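Local coordinates for GGDEF family protein (Vibrio cholerae, PDB 5GZS) that probably senses arginine, which it binds here, as the periplasmic portion of a diguanylate cyclase built on solute-binding-protein folds, at residues A[101-106]-A[137-142]; A[106-109]-A[115-118]; A[120-125]-A[144-149]. One frame throughout, in Å; residues are numbered along the deposited sequence.

How the contacts relate
All three contacts fall within the first of two solute-binding-protein modules, on one side of the chain's centre. Contacts 1 and 2 share Leu106 and helix 103-110, and their centres are about 9 Å apart; they meet where Gln116 NE2 reaches Gly104 O and where Leu107 packs on Val138. Contact 3 lies about 13 Å from contact 1 and 18 Å from contact 2, measured between centres. Contact 2 closes before contact 3 opens, whereas the segments of contacts 1 and 3 alternate along the chain. Strand 137-140 therefore lies in sequence between the two helices of contact 3 and, with helix 103-110, brings pocket residues to the bound arginine.

Contact 1 of 3, residues A[101-106]-A[137-142]; sequences TTYGTL and VVDAIN. With ARG (arginine), chain B.
Tyr103 reaches from the first turn of helix 103-110 to strand 137-140, its ring lying between that strand and the bound arginine. From CB, which points toward the strand, CG is set anti to the carbonyl carbon (chi1 -63°), and this carries the ring on to Val138. Val138 CG1 sits over one face, offset toward the rim, in a CH-pi contact 4.2 Å from the centroid of the Tyr103 ring. Tyr103 CD2 also lies 3.6 Å from Val138 O. Further out, Tyr103 CE2 comes 3.8 Å from Asp139 CA, while Asp139 OD1 meets the ring edge in its plane, the carboxylate turned 84° to the ring. At the tip, Tyr103 CZ is 3.7 Å from the ligand CB, and the hydroxyl, in a hydrogen bond with Thr79 OG1, touches Ala140 CB. The ligand side chain runs on past Ala140 CB toward Asn142.

At its carboxylate the ligand is held by backbone: Thr102 N donates to the arginine O at 2.7 Å. Just before it, Thr101 OG1 caps the helix start by accepting from Tyr103 N at 3.2 Å. Asp139 OD1 takes the amide of Ala140 from above the carboxylate plane, and OD2 bonds to Tyr119 OH. This buried corner of the arginine pocket joins helix 103-110 to strand 137-140, which pairs with strand 79-83, while Pro98 of strand 94-98 touches both Tyr103 and Asp139.

Contact 2 of 3, residues A[106-109]-A[115-118]; sequences LLKE and QQVE
Helix 103-110 and strand 115-119 are the last two elements of a beta-alpha-beta unit that begins with strand 94-98, and here Gln116 reaches from the strand to Leu107 and Lys108 on the helix. The two strands of the unit run parallel as neighbours in a sheet, with backbone hydrogen bonds linking Gln115 and Val117 to strand 94-98, so the helix is the crossover that returns the chain to the same end of the sheet. Such units are a recurrent element of periplasmic solute-binding folds.

Gln116 points its CB toward the helix and carries the contact from the strand side. Its chain runs extended beyond CG (chi2 174°), which takes the amide all the way across to the helix backbone. There NE2 is hydrogen-bonded to Gly104 O, one turn before Lys108, and this bond fixes the end of the side chain. The anchored nitrogen then packs against aliphatic carbons of the helix, with Gln116 NE2 3.6 Å from Leu107 CB. Beyond CB, the Leu107 side chain turns to Val95 and Ile97, so the buried leucine packs on strand 94-98 while its CB meets the Gln116 amide. Lys108, on the exposed side, bends at chi2 and chi3, and its side chain crosses that of Gln116 at a slant. Gln116 NE2 and Lys108 N, 3.5 Å apart, are both donors and form no bond with each other. The closest touch is between Lys108 CG and Gln116 NE2, at 3.4 Å.

Contact 3 of 3, residues A[120-125]-A[144-149]; sequences EGHLEA and LKPMLL
His122, in the first turn of helix 121-129, meets Pro146 and Met147 of helix 144-149, while Ala125 one turn later adds a second touch to Met147. The segment begins at Glu120, whose carboxylate forms a salt bridge with Lys99 and whose backbone N makes a weak hydrogen bond to Glu124 OE2. Gly121 follows with a positive phi of 85°, favourable for glycine, and its carbonyl accepts from Ala125 N.

The imidazole of His122, with CG anti to the backbone N (chi1 160°), swings out toward the second helix. There Pro146 lies over one face of the ring: its CB is 3.9 Å from the centroid of the His122 ring in a CH-pi contact, and 3.5 Å from His122 NE2. The selenium of Met147, a selenomethionine, approaches the same ring obliquely, with Met147 SE 4.2 Å from His122 CD2. Bends at chi2 and chi3 carry the methyl group to the next turn of helix 121-129, where Met147 CE packs 4.0 Å from Ala125 CB.

The contact joins the helices that precede and follow strand 137-140 in the first solute-binding-protein module. Their short segments run in broadly the same direction, axes 11.1 Å apart at closest and crossing at -32°. Tyr119 of strand 115-119 touches Ala125, Tyr82 of strand 79-83 touches Met147, and helix 189-218 packs against Leu144, Lys145 and Leu148.

Contact 1 of 3, residues A[101-106]-A[137-142]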
loop_
_atom_site.group_PDB
_atom_site.type_symbol
_atom_site.label_atom_id
_atom_site.label_comp_id
_atom_site.label_asym_id
_atom_site.label_seq_id
_atom_site.Cartn_x
_atom_site.Cartn_y
_atom_site.Cartn_z
ATOM N N THR A 101 25.997 6.096 -11.312
ATOM C CA THR A 101 25.347 4.921 -10.747
ATOM C C THR A 101 23.949 4.736 -11.281
ATOM O O THR A 101 23.372 5.616 -11.912
ATOM C CB THR A 101 25.245 4.958 -9.202
ATOM O OG1 THR A 101 24.388 6.035 -8.798
ATOM C CG2 THR A 101 26.618 5.085 -8.562
ATOM N N THR A 102 23.418 3.565 -10.986
ATOM C CA THR A 102 22.076 3.188 -11.339
ATOM C C THR A 102 21.064 3.918 -10.443
ATOM O O THR A 102 19.861 3.923 -10.723
ATOM C CB THR A 102 21.924 1.658 -11.216
ATOM O OG1 THR A 102 20.884 1.196 -12.081
ATOM C CG2 THR A 102 21.641 1.252 -9.777
ATOM N N TYR A 103 21.570 4.566 -9.393
ATOM C CA TYR A 103 20.724 5.173 -8.358
ATOM C C TYR A 103 19.940 6.407 -8.809
ATOM O O TYR A 103 18.916 6.758 -8.203
ATOM C CB TYR A 103 21.576 5.537 -7.140
ATOM C CG TYR A 103 22.220 4.335 -6.462
ATOM C CD1 TYR A 103 21.696 3.061 -6.626
ATOM C CD2 TYR A 103 23.341 4.484 -5.642
ATOM C CE1 TYR A 103 22.277 1.955 -6.003
ATOM C CE2 TYR A 103 23.932 3.387 -5.017
ATOM C CZ TYR A 103 23.398 2.120 -5.198
ATOM O OH TYR A 103 23.975 1.022 -4.566
ATOM N N GLY A 104 20.417 7.068 -9.861
ATOM C CA GLY A 104 19.707 8.200 -10.428
ATOM C C GLY A 104 18.330 7.754 -10.864
ATOM O O GLY A 104 17.310 8.279 -10.406
ATOM N N THR A 105 18.314 6.748 -11.733
ATOM C CA THR A 105 17.090 6.145 -12.271
ATOM C C THR A 105 16.170 5.506 -11.225
ATOM O O THR A 105 14.940 5.552 -11.334
ATOM C CB THR A 105 17.460 5.078 -13.318
ATOM O OG1 THR A 105 18.051 5.722 -14.456
ATOM C CG2 THR A 105 16.242 4.268 -13.747
ATOM N N LEU A 106 16.769 4.900 -10.210
ATOM C CA LEU A 106 15.986 4.195 -9.209
ATOM C C LEU A 106 15.166 5.160 -8.366
ATOM O O LEU A 106 14.017 4.869 -8.015
ATOM C CB LEU A 106 16.885 3.360 -8.304
ATOM C CG LEU A 106 16.133 2.541 -7.253
ATOM C CD1 LEU A 106 15.525 1.308 -7.886
ATOM C CD2 LEU A 106 17.037 2.165 -6.105
ATOM N N VAL A 137 22.082 10.914 1.497
ATOM C CA VAL A 137 22.785 10.354 0.362
ATOM C C VAL A 137 22.438 8.876 0.192
ATOM O O VAL A 137 22.372 8.120 1.172
ATOM C CB VAL A 137 24.305 10.524 0.535
ATOM C CG1 VAL A 137 25.081 9.320 -0.027
ATOM C CG2 VAL A 137 24.761 11.862 -0.051
ATOM N N VAL A 138 22.191 8.471 -1.048
ATOM C CA VAL A 138 21.982 7.066 -1.330
ATOM C C VAL A 138 23.256 6.475 -1.933
ATOM O O VAL A 138 23.680 6.886 -3.008
ATOM C CB VAL A 138 20.775 6.844 -2.274
ATOM C CG1 VAL A 138 20.782 5.439 -2.839
ATOM C CG2 VAL A 138 19.472 7.103 -1.524
ATOM N N ASP A 139 23.874 5.523 -1.238
ATOM C CA ASP A 139 25.091 4.904 -1.760
ATOM C C ASP A 139 25.342 3.495 -1.217
ATOM O O ASP A 139 24.667 3.027 -0.287
ATOM C CB ASP A 139 26.294 5.793 -1.464
ATOM C CG ASP A 139 27.404 5.653 -2.507
ATOM O OD1 ASP A 139 27.307 4.780 -3.406
ATOM O OD2 ASP A 139 28.387 6.420 -2.412
ATOM N N ALA A 140 26.328 2.824 -1.803
ATOM C CA ALA A 140 26.596 1.411 -1.511
ATOM C C ALA A 140 27.351 1.190 -0.207
ATOM O O ALA A 140 27.740 2.135 0.472
ATOM C CB ALA A 140 27.364 0.796 -2.640
ATOM N N ILE A 141 27.570 -0.085 0.106
ATOM C CA ILE A 141 28.282 -0.522 1.308
ATOM C C ILE A 141 29.681 0.084 1.400
ATOM O O ILE A 141 30.204 0.265 2.495
ATOM C CB ILE A 141 28.364 -2.086 1.368
ATOM C CG1 ILE A 141 28.904 -2.573 2.717
ATOM C CG2 ILE A 141 29.194 -2.634 0.231
ATOM C CD1 ILE A 141 28.814 -4.068 2.895
ATOM N N ASN A 142 30.276 0.422 0.255
ATOM C CA ASN A 142 31.568 1.130 0.224
ATOM C C ASN A 142 31.652 2.327 1.167
ATOM O O ASN A 142 32.711 2.643 1.723
ATOM C CB ASN A 142 31.858 1.602 -1.191
ATOM C CG ASN A 142 31.814 0.467 -2.193
ATOM O OD1 ASN A 142 30.756 -0.123 -2.437
ATOM N ND2 ASN A 142 32.962 0.152 -2.774
HETATM N N ARG B . 25.702 -1.148 -8.534
HETATM C CA ARG B . 25.305 0.219 -8.834
HETATM C C ARG B . 25.816 0.643 -10.206
HETATM O O ARG B . 25.268 1.538 -10.847
HETATM C CB ARG B . 25.820 1.166 -7.765
HETATM C CG ARG B . 27.332 1.248 -7.684
HETATM C CD ARG B . 27.703 1.938 -6.390
HETATM N NE ARG B . 29.129 2.151 -6.271
HETATM C CZ ARG B . 30.001 1.193 -5.991
HETATM N NH1 ARG B . 29.592 -0.059 -5.813
HETATM N NH2 ARG B . 31.287 1.491 -5.906
HETATM O OXT ARG B . 26.791 0.096 -10.708
#

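Contact 2 of 3, residues A[106-109]-A[115-118]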
loop_
_atom_site.group_PDB
_atom_site.type_symbol
_atom_site.label_atom_id
_atom_site.label_comp_id
_atom_site.label_asym_id
_atom_site.label_seq_id
_atom_site.Cartn_x
_atom_site.Cartn_y
_atom_site.Cartn_z
ATOM N N LEU A 106 16.769 4.900 -10.210
ATOM C CA LEU A 106 15.986 4.195 -9.209
ATOM C C LEU A 106 15.166 5.160 -8.366
ATOM O O LEU A 106 14.017 4.869 -8.015
ATOM C CB LEU A 106 16.885 3.360 -8.304
ATOM C CG LEU A 106 16.133 2.541 -7.253
ATOM C CD1 LEU A 106 15.525 1.308 -7.886
ATOM C CD2 LEU A 106 17.037 2.165 -6.105
ATOM N N LEU A 107 15.749 6.306 -8.027
ATOM C CA LEU A 107 15.073 7.186 -7.082
ATOM C C LEU A 107 14.008 8.042 -7.749
ATOM O O LEU A 107 12.993 8.350 -7.117
ATOM C CB LEU A 107 16.072 8.076 -6.333
ATOM C CG LEU A 107 16.200 7.681 -4.851
ATOM C CD1 LEU A 107 16.907 6.318 -4.640
ATOM C CD2 LEU A 107 16.875 8.783 -4.036
ATOM N N LYS A 108 14.236 8.401 -9.008
ATOM C CA LYS A 108 13.263 9.161 -9.779
ATOM C C LYS A 108 12.089 8.270 -10.167
ATOM O O LYS A 108 10.962 8.743 -10.311
ATOM C CB LYS A 108 13.914 9.752 -11.030
ATOM C CG LYS A 108 14.304 11.214 -10.895
ATOM C CD LYS A 108 13.284 12.122 -11.562
ATOM C CE LYS A 108 13.116 13.424 -10.795
ATOM N NZ LYS A 108 12.151 14.341 -11.461
ATOM N N GLU A 109 12.357 6.978 -10.334
ATOM C CA GLU A 109 11.303 6.027 -10.676
ATOM C C GLU A 109 10.421 5.743 -9.448
ATOM O O GLU A 109 9.204 5.564 -9.574
ATOM C CB GLU A 109 11.883 4.723 -11.257
ATOM C CG GLU A 109 10.827 3.628 -11.464
ATOM C CD GLU A 109 11.395 2.322 -12.001
ATOM O OE1 GLU A 109 12.381 2.363 -12.772
ATOM O OE2 GLU A 109 10.847 1.253 -11.643
ATOM N N GLN A 115 14.636 15.946 -5.307
ATOM C CA GLN A 115 15.558 16.161 -6.387
ATOM C C GLN A 115 16.944 15.754 -5.966
ATOM O O GLN A 115 17.383 15.983 -4.837
ATOM C CB GLN A 115 15.563 17.600 -6.901
ATOM C CG GLN A 115 14.197 17.889 -7.569
ATOM C CD GLN A 115 13.994 19.312 -8.082
ATOM O OE1 GLN A 115 14.616 20.259 -7.599
ATOM N NE2 GLN A 115 13.191 19.446 -9.139
ATOM N N GLN A 116 17.629 15.190 -6.946
ATOM C CA GLN A 116 18.936 14.598 -6.796
ATOM C C GLN A 116 20.012 15.643 -7.000
ATOM O O GLN A 116 19.828 16.562 -7.786
ATOM C CB GLN A 116 19.085 13.468 -7.809
ATOM C CG GLN A 116 18.029 12.403 -7.599
ATOM C CD GLN A 116 18.040 11.347 -8.670
ATOM O OE1 GLN A 116 19.025 11.190 -9.398
ATOM N NE2 GLN A 116 16.937 10.612 -8.782
ATOM N N VAL A 117 21.121 15.524 -6.273
ATOM C CA VAL A 117 22.287 16.384 -6.471
ATOM C C VAL A 117 23.530 15.503 -6.538
ATOM O O VAL A 117 23.872 14.803 -5.572
ATOM C CB VAL A 117 22.457 17.414 -5.354
ATOM C CG1 VAL A 117 23.562 18.408 -5.723
ATOM C CG2 VAL A 117 21.148 18.117 -5.074
ATOM N N GLU A 118 24.158 15.496 -7.709
ATOM C CA GLU A 118 25.245 14.575 -8.006
ATOM C C GLU A 118 26.534 14.946 -7.293
ATOM O O GLU A 118 26.824 16.122 -7.075
ATOM C CB GLU A 118 25.485 14.503 -9.516
ATOM C CG GLU A 118 26.938 14.284 -9.904
ATOM C CD GLU A 118 27.181 14.487 -11.388
ATOM O OE1 GLU A 118 26.465 13.865 -12.199
ATOM O OE2 GLU A 118 28.089 15.269 -11.741
#

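Contact 3 of 3, residues A[120-125]-A[144-149]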
loop_
_atom_site.group_PDB
_atom_site.type_symbol
_atom_site.label_atom_id
_atom_site.label_comp_id
_atom_site.label_asym_id
_atom_site.label_seq_id
_atom_site.Cartn_x
_atom_site.Cartn_y
_atom_site.Cartn_z
ATOM N N GLU A 120 30.893 13.358 -6.392
ATOM C CA GLU A 120 31.978 12.440 -6.724
ATOM C C GLU A 120 32.790 12.022 -5.506
ATOM O O GLU A 120 33.569 12.819 -4.974
ATOM C CB GLU A 120 32.914 13.062 -7.744
ATOM C CG GLU A 120 32.347 13.151 -9.135
ATOM C CD GLU A 120 33.445 13.339 -10.153
ATOM O OE1 GLU A 120 34.543 12.766 -9.950
ATOM O OE2 GLU A 120 33.219 14.068 -11.143
ATOM N N GLY A 121 32.618 10.767 -5.083
ATOM C CA GLY A 121 33.426 10.185 -4.025
ATOM C C GLY A 121 32.908 10.503 -2.634
ATOM O O GLY A 121 31.929 11.244 -2.498
ATOM N N HIS A 122 33.587 9.961 -1.613
ATOM C CA HIS A 122 33.098 9.961 -0.227
ATOM C C HIS A 122 33.201 11.329 0.419
ATOM O O HIS A 122 32.342 11.693 1.221
ATOM C CB HIS A 122 33.854 8.917 0.607
ATOM C CG HIS A 122 33.786 9.134 2.093
ATOM N ND1 HIS A 122 34.848 9.631 2.821
ATOM C CD2 HIS A 122 32.802 8.888 2.990
ATOM C CE1 HIS A 122 34.516 9.699 4.099
ATOM N NE2 HIS A 122 33.279 9.259 4.228
ATOM N N LEU A 123 34.218 12.102 0.048
ATOM C CA LEU A 123 34.450 13.422 0.650
ATOM C C LEU A 123 33.405 14.411 0.178
ATOM O O LEU A 123 32.906 15.218 0.951
ATOM C CB LEU A 123 35.852 13.926 0.303
ATOM C CG LEU A 123 36.931 13.109 1.007
ATOM C CD1 LEU A 123 38.138 12.955 0.091
ATOM C CD2 LEU A 123 37.333 13.703 2.369
ATOM N N GLU A 124 33.082 14.315 -1.107
ATOM C CA GLU A 124 32.061 15.135 -1.755
ATOM C C GLU A 124 30.701 14.794 -1.177
ATOM O O GLU A 124 29.892 15.667 -0.865
ATOM C CB GLU A 124 32.083 14.887 -3.267
ATOM C CG GLU A 124 31.631 16.022 -4.140
ATOM C CD GLU A 124 32.263 15.971 -5.524
ATOM O OE1 GLU A 124 33.512 15.977 -5.624
ATOM O OE2 GLU A 124 31.501 15.939 -6.515
ATOM N N ALA A 125 30.463 13.498 -1.049
ATOM C CA ALA A 125 29.234 13.020 -0.464
ATOM C C ALA A 125 29.192 13.545 0.950
ATOM O O ALA A 125 28.167 14.086 1.378
ATOM C CB ALA A 125 29.168 11.498 -0.490
ATOM N N LEU A 144 29.726 2.711 3.943
ATOM C CA LEU A 144 29.171 2.434 5.262
ATOM C C LEU A 144 30.129 2.743 6.415
ATOM O O LEU A 144 29.814 3.555 7.305
ATOM C CB LEU A 144 28.721 0.974 5.353
ATOM C CG LEU A 144 27.901 0.691 6.617
ATOM C CD1 LEU A 144 26.686 1.600 6.647
ATOM C CD2 LEU A 144 27.466 -0.763 6.681
ATOM N N LYS A 145 31.287 2.085 6.409
ATOM C CA LYS A 145 32.248 2.243 7.495
ATOM C C LYS A 145 32.726 3.719 7.606
ATOM O O LYS A 145 32.615 4.309 8.676
ATOM C CB LYS A 145 33.409 1.252 7.319
ATOM C CG LYS A 145 34.469 1.269 8.420
ATOM C CD LYS A 145 35.558 0.225 8.157
ATOM C CE LYS A 145 35.280 -1.000 8.996
ATOM N NZ LYS A 145 35.877 -2.283 8.509
ATOM N N PRO A 146 33.197 4.339 6.507
ATOM C CA PRO A 146 33.616 5.735 6.713
ATOM C C PRO A 146 32.463 6.662 7.080
ATOM O O PRO A 146 32.657 7.583 7.874
ATOM C CB PRO A 146 34.222 6.133 5.362
ATOM C CG PRO A 146 33.639 5.154 4.370
ATOM C CD PRO A 146 33.452 3.876 5.127
HETATM N N MSE A 147 31.278 6.414 6.534
HETATM C CA MSE A 147 30.136 7.285 6.811
HETATM C C MSE A 147 29.672 7.186 8.270
HETATM O O MSE A 147 29.458 8.200 8.912
HETATM C CB MSE A 147 28.975 6.971 5.862
HETATM C CG MSE A 147 28.089 8.140 5.515
HETATM SE SE MSE A 147 29.035 9.557 4.600
HETATM C CE MSE A 147 28.222 9.454 2.822
ATOM N N LEU A 148 29.527 5.979 8.803
ATOM C CA LEU A 148 29.075 5.833 10.188
ATOM C C LEU A 148 30.114 6.335 11.182
ATOM O O LEU A 148 29.775 6.634 12.323
ATOM C CB LEU A 148 28.726 4.378 10.500
ATOM C CG LEU A 148 27.258 3.990 10.330
ATOM C CD1 LEU A 148 26.830 4.205 8.901
ATOM C CD2 LEU A 148 27.061 2.562 10.718
ATOM N N LEU A 149 31.377 6.386 10.759
ATOM C CA LEU A 149 32.427 7.032 11.545
ATOM C C LEU A 149 32.097 8.509 11.773
ATOM O O LEU A 149 32.210 9.022 12.888
ATOM C CB LEU A 149 33.802 6.904 10.858
ATOM C CG LEU A 149 34.515 5.544 11.029
ATOM C CD1 LEU A 149 35.850 5.481 10.297
ATOM C CD2 LEU A 149 34.698 5.187 12.516
#